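Local coordinates for SusD superfamily protein (Parabacteroides distasonis, PDB 3OTN) that probably binds carbohydrate or another nutrient at the outer membrane, at residues A[18-23]-A[99-103]; A[94-98]-A[139-145]; A[119-123]-A[164-170]. One frame throughout, in Å; residues are numbered along the deposited sequence.

Interaction 1: residues A[18-23]-A[99-103]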
loop_
_atom_site.group_PDB
_atom_site.type_symbol
_atom_site.label_atom_id
_atom_site.label_comp_id
_atom_site.label_asym_id
_atom_site.label_seq_id
_atom_site.Cartn_x
_atom_site.Cartn_y
_atom_site.Cartn_z
ATOM N N SER A 18 -15.114 9.909 25.376
ATOM C CA SER A 18 -16.154 9.471 24.425
ATOM C C SER A 18 -15.787 9.874 22.984
ATOM O O SER A 18 -15.828 9.042 22.083
ATOM C CB SER A 18 -17.510 10.010 24.832
ATOM O OG SER A 18 -18.490 9.610 23.903
ATOM N N ALA A 19 -15.385 11.131 22.813
ATOM C CA ALA A 19 -14.900 11.661 21.529
ATOM C C ALA A 19 -13.660 10.920 21.027
ATOM O O ALA A 19 -13.562 10.605 19.868
ATOM C CB ALA A 19 -14.596 13.198 21.673
ATOM N N LEU A 20 -12.705 10.628 21.914
ATOM C CA LEU A 20 -11.509 9.871 21.526
ATOM C C LEU A 20 -11.858 8.442 21.046
ATOM O O LEU A 20 -11.294 7.954 20.033
ATOM C CB LEU A 20 -10.497 9.846 22.685
ATOM C CG LEU A 20 -9.163 9.129 22.498
ATOM C CD1 LEU A 20 -8.412 9.610 21.254
ATOM C CD2 LEU A 20 -8.289 9.351 23.743
ATOM N N ALA A 21 -12.783 7.795 21.761
ATOM C CA ALA A 21 -13.243 6.457 21.398
ATOM C C ALA A 21 -13.922 6.460 20.015
ATOM O O ALA A 21 -13.631 5.599 19.170
ATOM C CB ALA A 21 -14.179 5.865 22.499
ATOM N N LEU A 22 -14.779 7.433 19.763
ATOM C CA LEU A 22 -15.396 7.590 18.426
ATOM C C LEU A 22 -14.323 7.768 17.358
ATOM O O LEU A 22 -14.368 7.115 16.315
ATOM C CB LEU A 22 -16.323 8.809 18.386
ATOM C CG LEU A 22 -17.653 8.686 19.107
ATOM C CD1 LEU A 22 -18.206 10.109 19.343
ATOM C CD2 LEU A 22 -18.630 7.772 18.302
ATOM N N THR A 23 -13.344 8.641 17.638
ATOM C CA THR A 23 -12.234 8.916 16.702
ATOM C C THR A 23 -11.413 7.677 16.460
ATOM O O THR A 23 -11.135 7.327 15.294
ATOM C CB THR A 23 -11.357 10.028 17.218
ATOM O OG1 THR A 23 -12.208 11.158 17.467
ATOM C CG2 THR A 23 -10.223 10.402 16.227
ATOM N N LYS A 99 -21.684 11.599 15.411
ATOM C CA LYS A 99 -21.617 11.791 16.862
ATOM C C LYS A 99 -20.658 12.917 17.282
ATOM O O LYS A 99 -20.988 13.723 18.177
ATOM C CB LYS A 99 -21.339 10.483 17.603
ATOM C CG LYS A 99 -22.432 9.369 17.423
ATOM C CD LYS A 99 -23.760 9.803 18.036
ATOM C CE LYS A 99 -24.789 8.659 18.171
ATOM N NZ LYS A 99 -26.155 9.269 18.125
ATOM N N LEU A 100 -19.504 13.018 16.629
ATOM C CA LEU A 100 -18.560 14.126 16.914
ATOM C C LEU A 100 -19.179 15.522 16.729
ATOM O O LEU A 100 -18.847 16.454 17.473
ATOM C CB LEU A 100 -17.261 13.993 16.117
ATOM C CG LEU A 100 -16.348 12.861 16.629
ATOM C CD1 LEU A 100 -15.272 12.497 15.584
ATOM C CD2 LEU A 100 -15.700 13.222 17.984
ATOM N N GLY A 101 -20.078 15.657 15.750
ATOM C CA GLY A 101 -20.789 16.906 15.492
ATOM C C GLY A 101 -21.814 17.282 16.541
ATOM O O GLY A 101 -22.267 18.412 16.556
ATOM N N GLU A 102 -22.183 16.344 17.408
ATOM C CA GLU A 102 -23.147 16.573 18.481
ATOM C C GLU A 102 -22.505 16.959 19.808
ATOM O O GLU A 102 -23.229 17.215 20.769
ATOM C CB GLU A 102 -23.988 15.308 18.692
ATOM C CG GLU A 102 -24.799 14.905 17.460
ATOM C CD GLU A 102 -25.490 13.552 17.613
ATOM O OE1 GLU A 102 -25.224 12.865 18.620
ATOM O OE2 GLU A 102 -26.310 13.184 16.732
ATOM N N PHE A 103 -21.168 16.974 19.883
ATOM C CA PHE A 103 -20.455 17.466 21.079
ATOM C C PHE A 103 -20.536 18.991 21.110
ATOM O O PHE A 103 -20.095 19.643 20.160
ATOM C CB PHE A 103 -18.977 17.045 21.050
ATOM C CG PHE A 103 -18.750 15.638 21.472
ATOM C CD1 PHE A 103 -18.971 14.604 20.595
ATOM C CD2 PHE A 103 -18.334 15.333 22.755
ATOM C CE1 PHE A 103 -18.766 13.285 20.978
ATOM C CE2 PHE A 103 -18.144 14.008 23.143
ATOM C CZ PHE A 103 -18.364 12.984 22.245
#

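Interaction 2: residues A[94-98]-A[139-145]. With EDO (1,2-ethanediol), chain R; EDO (1,2-ethanediol), chain M.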
loop_
_atom_site.group_PDB
_atom_site.type_symbol
_atom_site.label_atom_id
_atom_site.label_comp_id
_atom_site.label_asym_id
_atom_site.label_seq_id
_atom_site.Cartn_x
_atom_site.Cartn_y
_atom_site.Cartn_z
ATOM N N ASN A 94 -18.681 7.225 9.318
ATOM C CA ASN A 94 -19.929 7.978 9.177
ATOM C C ASN A 94 -20.588 8.198 10.519
ATOM O O ASN A 94 -21.058 9.290 10.815
ATOM C CB ASN A 94 -20.895 7.306 8.187
ATOM C CG ASN A 94 -20.368 7.330 6.742
ATOM O OD1 ASN A 94 -19.557 8.176 6.406
ATOM N ND2 ASN A 94 -20.810 6.376 5.900
ATOM N N LEU A 95 -20.589 7.169 11.355
ATOM C CA LEU A 95 -21.187 7.264 12.680
ATOM C C LEU A 95 -20.355 8.164 13.608
ATOM O O LEU A 95 -20.902 8.988 14.367
ATOM C CB LEU A 95 -21.343 5.842 13.259
ATOM C CG LEU A 95 -22.043 5.624 14.603
ATOM C CD1 LEU A 95 -23.348 6.415 14.679
ATOM C CD2 LEU A 95 -22.280 4.121 14.825
ATOM N N ALA A 96 -19.032 8.000 13.550
ATOM C CA ALA A 96 -18.090 8.849 14.277
ATOM C C ALA A 96 -18.289 10.344 13.950
ATOM O O ALA A 96 -18.364 11.184 14.864
ATOM C CB ALA A 96 -16.618 8.409 13.948
ATOM N N LEU A 97 -18.410 10.674 12.660
ATOM C CA LEU A 97 -18.608 12.062 12.248
ATOM C C LEU A 97 -19.963 12.601 12.701
ATOM O O LEU A 97 -20.058 13.769 13.084
ATOM C CB LEU A 97 -18.410 12.248 10.748
ATOM C CG LEU A 97 -16.970 12.112 10.222
ATOM C CD1 LEU A 97 -16.895 11.973 8.675
ATOM C CD2 LEU A 97 -16.109 13.231 10.757
ATOM N N GLN A 98 -21.002 11.772 12.671
ATOM C CA GLN A 98 -22.331 12.212 13.141
ATOM C C GLN A 98 -22.272 12.511 14.631
ATOM O O GLN A 98 -22.684 13.578 15.058
ATOM C CB GLN A 98 -23.398 11.163 12.891
ATOM C CG GLN A 98 -24.804 11.606 13.316
ATOM C CD GLN A 98 -25.798 10.465 13.429
ATOM O OE1 GLN A 98 -25.640 9.558 14.254
ATOM N NE2 GLN A 98 -26.857 10.533 12.642
ATOM N N ILE A 139 -21.613 6.251 0.109
ATOM C CA ILE A 139 -22.244 6.205 1.423
ATOM C C ILE A 139 -21.502 7.101 2.406
ATOM O O ILE A 139 -20.346 6.833 2.759
ATOM C CB ILE A 139 -22.263 4.758 1.983
ATOM C CG1 ILE A 139 -23.025 3.820 1.052
ATOM C CG2 ILE A 139 -22.928 4.709 3.366
ATOM C CD1 ILE A 139 -22.854 2.354 1.405
ATOM N N THR A 140 -22.158 8.180 2.803
ATOM C CA THR A 140 -21.646 9.096 3.811
ATOM C C THR A 140 -22.642 9.303 4.942
ATOM O O THR A 140 -22.413 10.162 5.794
ATOM C CB THR A 140 -21.333 10.498 3.188
ATOM O OG1 THR A 140 -22.509 11.017 2.579
ATOM C CG2 THR A 140 -20.243 10.394 2.139
ATOM N N THR A 141 -23.743 8.554 4.965
ATOM C CA THR A 141 -24.740 8.709 6.019
ATOM C C THR A 141 -24.790 7.418 6.819
ATOM O O THR A 141 -24.448 6.355 6.310
ATOM C CB THR A 141 -26.157 9.080 5.462
ATOM O OG1 THR A 141 -26.833 7.915 5.008
ATOM C CG2 THR A 141 -26.060 10.053 4.321
ATOM N N VAL A 142 -25.215 7.523 8.078
ATOM C CA VAL A 142 -25.329 6.365 8.933
ATOM C C VAL A 142 -26.385 5.435 8.318
ATOM O O VAL A 142 -27.323 5.900 7.644
ATOM C CB VAL A 142 -25.620 6.757 10.415
ATOM C CG1 VAL A 142 -24.474 7.678 10.936
ATOM C CG2 VAL A 142 -26.988 7.416 10.555
ATOM N N GLN A 143 -26.197 4.129 8.513
ATOM C CA GLN A 143 -27.032 3.115 7.841
ATOM C C GLN A 143 -28.521 3.239 8.082
ATOM O O GLN A 143 -29.301 3.038 7.156
ATOM C CB GLN A 143 -26.575 1.693 8.188
ATOM C CG GLN A 143 -25.206 1.347 7.636
ATOM C CD GLN A 143 -24.821 -0.105 7.886
ATOM O OE1 GLN A 143 -25.674 -0.957 8.157
ATOM N NE2 GLN A 143 -23.529 -0.398 7.777
ATOM N N SER A 144 -28.914 3.566 9.312
ATOM C CA SER A 144 -30.330 3.741 9.652
ATOM C C SER A 144 -30.982 4.927 8.925
ATOM O O SER A 144 -32.194 4.967 8.795
ATOM C CB SER A 144 -30.538 3.872 11.185
ATOM O OG SER A 144 -30.017 5.094 11.737
ATOM N N GLU A 145 -30.179 5.874 8.443
ATOM C CA GLU A 145 -30.707 7.053 7.744
ATOM C C GLU A 145 -30.593 6.948 6.234
ATOM O O GLU A 145 -30.959 7.884 5.541
ATOM C CB GLU A 145 -30.019 8.317 8.247
ATOM C CG GLU A 145 -30.312 8.578 9.708
ATOM C CD GLU A 145 -29.623 9.818 10.244
ATOM O OE1 GLU A 145 -29.203 10.680 9.442
ATOM O OE2 GLU A 145 -29.504 9.921 11.486
HETATM C C1 EDO R . -21.553 11.502 8.510
HETATM O O1 EDO R . -22.800 11.143 9.090
HETATM C C2 EDO R . -21.761 12.651 7.535
HETATM O O2 EDO R . -20.768 12.609 6.504
HETATM C C1 EDO M . -21.644 1.643 4.952
HETATM O O1 EDO M . -22.756 1.917 5.822
HETATM C C2 EDO M . -20.994 0.300 5.232
HETATM O O2 EDO M . -21.840 -0.841 5.007
HETATM O O HOH W 1 -22.773 4.384 6.919
#

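Interaction 3: residues A[119-123]-A[164-170]. With ACT (acetate ion), chain F; EDO (1,2-ethanediol), chain R.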
loop_
_atom_site.group_PDB
_atom_site.type_symbol
_atom_site.label_atom_id
_atom_site.label_comp_id
_atom_site.label_asym_id
_atom_site.label_seq_id
_atom_site.Cartn_x
_atom_site.Cartn_y
_atom_site.Cartn_z
ATOM N N LYS A 119 -12.234 12.153 8.836
ATOM C CA LYS A 119 -12.426 12.463 7.419
ATOM C C LYS A 119 -11.262 11.927 6.595
ATOM O O LYS A 119 -11.479 11.421 5.490
ATOM C CB LYS A 119 -12.613 13.951 7.173
ATOM C CG LYS A 119 -13.957 14.476 7.620
ATOM C CD LYS A 119 -13.944 15.996 7.553
ATOM C CE LYS A 119 -15.220 16.608 8.138
ATOM N NZ LYS A 119 -15.215 18.090 7.922
ATOM N N PHE A 120 -10.033 12.050 7.115
ATOM C CA PHE A 120 -8.873 11.425 6.471
ATOM C C PHE A 120 -9.151 9.941 6.242
ATOM O O PHE A 120 -8.923 9.440 5.138
ATOM C CB PHE A 120 -7.581 11.607 7.285
ATOM C CG PHE A 120 -6.457 10.675 6.877
ATOM C CD1 PHE A 120 -5.530 11.049 5.890
ATOM C CD2 PHE A 120 -6.322 9.440 7.478
ATOM C CE1 PHE A 120 -4.493 10.191 5.514
ATOM C CE2 PHE A 120 -5.307 8.558 7.085
ATOM C CZ PHE A 120 -4.373 8.953 6.115
HETATM N N MSE A 121 -9.674 9.252 7.270
HETATM C CA MSE A 121 -9.832 7.807 7.191
HETATM C C MSE A 121 -10.888 7.395 6.162
HETATM O O MSE A 121 -10.738 6.381 5.469
HETATM C CB MSE A 121 -10.186 7.200 8.572
HETATM C CG MSE A 121 -9.522 5.855 8.802
HETATM SE SE MSE A 121 -7.633 5.975 9.042
HETATM C CE MSE A 121 -7.774 6.648 10.832
ATOM N N ARG A 122 -11.974 8.154 6.112
ATOM C CA ARG A 122 -13.031 7.869 5.184
ATOM C C ARG A 122 -12.489 8.002 3.767
ATOM O O ARG A 122 -12.737 7.147 2.930
ATOM C CB ARG A 122 -14.242 8.773 5.438
ATOM C CG ARG A 122 -15.337 8.486 4.453
ATOM C CD ARG A 122 -16.634 9.082 4.825
ATOM N NE ARG A 122 -16.633 10.528 4.747
ATOM C CZ ARG A 122 -17.617 11.289 5.196
ATOM N NH1 ARG A 122 -18.706 10.745 5.748
ATOM N NH2 ARG A 122 -17.509 12.612 5.103
ATOM N N ALA A 123 -11.754 9.084 3.505
ATOM C CA ALA A 123 -11.097 9.280 2.237
ATOM C C ALA A 123 -10.165 8.127 1.898
ATOM O O ALA A 123 -10.126 7.703 0.747
ATOM C CB ALA A 123 -10.331 10.619 2.183
ATOM N N ILE A 164 -13.867 11.775 -1.369
ATOM C CA ILE A 164 -12.439 11.718 -1.113
ATOM C C ILE A 164 -11.811 13.120 -1.050
ATOM O O ILE A 164 -11.174 13.464 -0.065
ATOM C CB ILE A 164 -11.720 10.846 -2.145
ATOM C CG1 ILE A 164 -12.236 9.398 -2.111
ATOM C CG2 ILE A 164 -10.209 10.870 -1.941
ATOM C CD1 ILE A 164 -11.663 8.513 -3.243
ATOM N N ILE A 165 -11.991 13.917 -2.101
ATOM C CA ILE A 165 -11.329 15.226 -2.174
ATOM C C ILE A 165 -11.880 16.201 -1.127
ATOM O O ILE A 165 -11.081 16.793 -0.383
ATOM C CB ILE A 165 -11.297 15.779 -3.599
ATOM C CG1 ILE A 165 -10.375 14.890 -4.455
ATOM C CG2 ILE A 165 -10.865 17.239 -3.624
ATOM C CD1 ILE A 165 -10.554 15.099 -6.010
ATOM N N PRO A 166 -13.211 16.344 -1.029
ATOM C CA PRO A 166 -13.696 17.272 0.014
ATOM C C PRO A 166 -13.289 16.884 1.433
ATOM O O PRO A 166 -12.977 17.761 2.231
ATOM C CB PRO A 166 -15.222 17.245 -0.151
ATOM C CG PRO A 166 -15.458 16.808 -1.546
ATOM C CD PRO A 166 -14.316 15.870 -1.899
ATOM N N ASP A 167 -13.261 15.590 1.752
ATOM C CA ASP A 167 -12.813 15.136 3.093
ATOM C C ASP A 167 -11.382 15.606 3.350
ATOM O O ASP A 167 -11.072 16.154 4.405
ATOM C CB ASP A 167 -12.873 13.583 3.212
ATOM C CG ASP A 167 -14.280 13.038 3.542
ATOM O OD1 ASP A 167 -15.248 13.815 3.730
ATOM O OD2 ASP A 167 -14.423 11.787 3.607
ATOM N N LEU A 168 -10.522 15.397 2.359
ATOM C CA LEU A 168 -9.107 15.700 2.519
ATOM C C LEU A 168 -8.883 17.220 2.532
ATOM O O LEU A 168 -8.075 17.701 3.308
ATOM C CB LEU A 168 -8.280 15.014 1.444
ATOM C CG LEU A 168 -8.162 13.498 1.696
ATOM C CD1 LEU A 168 -7.533 12.734 0.552
ATOM C CD2 LEU A 168 -7.375 13.204 2.984
ATOM N N LEU A 169 -9.650 17.967 1.742
ATOM C CA LEU A 169 -9.472 19.423 1.705
ATOM C C LEU A 169 -9.919 20.033 3.031
ATOM O O LEU A 169 -9.339 21.028 3.498
ATOM C CB LEU A 169 -10.229 20.055 0.544
ATOM C CG LEU A 169 -9.716 19.747 -0.875
ATOM C CD1 LEU A 169 -10.717 20.348 -1.889
ATOM C CD2 LEU A 169 -8.280 20.255 -1.120
ATOM N N GLU A 170 -10.958 19.460 3.634
ATOM C CA GLU A 170 -11.384 19.927 4.962
ATOM C C GLU A 170 -10.339 19.514 6.007
ATOM O O GLU A 170 -9.936 20.347 6.841
ATOM C CB GLU A 170 -12.760 19.391 5.304
ATOM C CG GLU A 170 -13.863 19.962 4.333
ATOM C CD GLU A 170 -15.214 19.254 4.432
ATOM O OE1 GLU A 170 -15.400 18.367 5.294
ATOM O OE2 GLU A 170 -16.102 19.591 3.627
HETATM C C ACT F . -13.176 19.264 10.131
HETATM O O ACT F . -12.851 19.423 8.921
HETATM O OXT ACT F . -12.202 19.080 10.891
HETATM C CH3 ACT F . -14.608 19.283 10.627
HETATM C C1 EDO R . -21.553 11.502 8.510
HETATM O O1 EDO R . -22.800 11.143 9.090
HETATM C C2 EDO R . -21.761 12.651 7.535
HETATM O O2 EDO R . -20.768 12.609 6.504
#

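Interaction 1: residues A[18-23]-A[99-103]
Phe103 turns one ring face to Ala19, whose CB stands over it, shifted toward the rim, in a CH-pi contact 4.1 Å from the ring centroid. The ring edge is used as well. Leu22 comes at Phe103 from the opposite direction and sets CD1 against CE1 at 3.6 Å, near the ring plane, while Ser18 OG lies close to CZ, also near that plane. The same CD1 of Leu22 touches Lys99 CB at 3.6 Å, so one methyl sits between Lys99 CB and the aromatic ring. Lys99 takes part only through this root: its chain bends at chi2 (-65°) and carries the ammonium away from helix 15-25. The contact shows how two helices and the turn beside them pack in the alpha-helical, TPR-like part of a SusD fold. A type I turn from Leu100 to Phe103 brings the ring back onto the neighbouring helix. Deeper in, Leu100 splays its methyls over two residues, CD2 on Ala19 CB at 3.9 Å and CD1 on Thr23 OG1 at 3.8 Å. That hydroxyl donates to Ala19 O at 2.8 Å, reaching it from the opposite face to Thr23 N. A valine in place of Thr23 would probably cost Ala19 O its hydroxyl donor, leaving that oxygen to the backbone N-H of the same residue. Tyr114 of helix 108-133 touches both Ala19 and Thr23.

Interaction 2: residues A[94-98]-A[139-145]
Asn94 lays its side chain against the backbone of residues 139-141, its path from CB outward making much of the contact. CB approaches the carbonyl oxygens of Thr140 and Thr141. With CG beside the backbone N (chi1 -67°), the amide carbon settles 3.5 Å from Thr140 C. OD1 passes Thr140 CA, but its polar partner is Arg122 of helix 108-133, which donates to it. ND2 makes a weak hydrogen bond to Ile139 O at 3.2 Å, fairly straight at 158°, and gives another to a water at 3.0 Å that donates to Thr141 O. Both ends of the amide are thus held, which should fix its flip.

Beyond Asn94, Val142 places CG1 3.7 Å from Leu95 CA; one turn on, Gln98 crosses this valine at about a right angle before NE2 meets Glu145 OE2 in a weak bond at 3.0 Å. An ethanediol, probably from the crystallisation liquor, joins Asn94 O to Thr140 O, the latter bond weak. This is a surface helix-to-loop contact of the helical, TPR-like part of the SusD fold, an asparagine being bonded weakly to one main-chain carbonyl of the connection between helices 108-133 and 156-172 and through water to another.

Interaction 3: residues A[119-123]-A[164-170]
Ile164 opens the contact where the backbones of the two segments come nearest, its CA 4.4 Å from that of Ala123; its CG2 and carbonyl oxygen both lie near the alanine methyl. The small side chain permits this approach between segments whose axes run nearly antiparallel, at 153° and 8.2 Å apart, a packing consistent with the TPR clan of this family. Pro166, whose N has no bond to the preceding turn, marks a kink. Asp167 follows and points toward helix 108-133: CB rests 3.4 Å from Lys119 O, and the carboxylate receives Arg122 side-on. Arg122 NE donates to Asp167 OD2 at 2.8 Å, on the syn lone pair and almost perfectly straight (179°), while NH2 reaches OD1 at 2.9 Å. The guanidinium and carboxylate are nearly coplanar; a bend at chi3 (68°) of Arg122 swings the group into line. Leu168 packs CG on Ala123 CB at 3.6 Å and brings CD2 obliquely to the ring of Phe120, whose other neighbours include Tyr251, met edge-to-face. Last, at the solvent-exposed end of the segment, Glu170 OE1 takes a salt bridge from Lys119 NZ at 2.6 Å, met on its anti side and out of the carboxylate plane; an acetate, probably from the crystallisation liquor, is a weak second partner. The chemistry is therefore graded. A buried carboxylate has both oxygens matched by one guanidinium, which should favour its ionised form and fix the rotation of both groups, whereas the outer pair is held by a single bond and shares its ammonium with an acetate that may compete.

Arg122 is the bridge between interactions 2 and 3, whose centres lie 15 Å apart. While two of its nitrogens hold Asp167, its NH1 is 2.8 Å from Asn94 OD1, a probable hydrogen bond, and also donates to the ethanediol whose other hydroxyl is bonded to Asn94 O. Leu97 CD1 packs 3.6 Å from Arg122 CZ. Interaction 1 joins interaction 2 through helix 79-100, where Leu22 O touches Ala96 CB at 3.5 Å; it does not touch interaction 3, the nearest atoms being about 6 Å apart. Helices 15-25, 79-100, 108-133 and 156-172 are thus tied in sequence. No nutrient is bound at any of the three contacts.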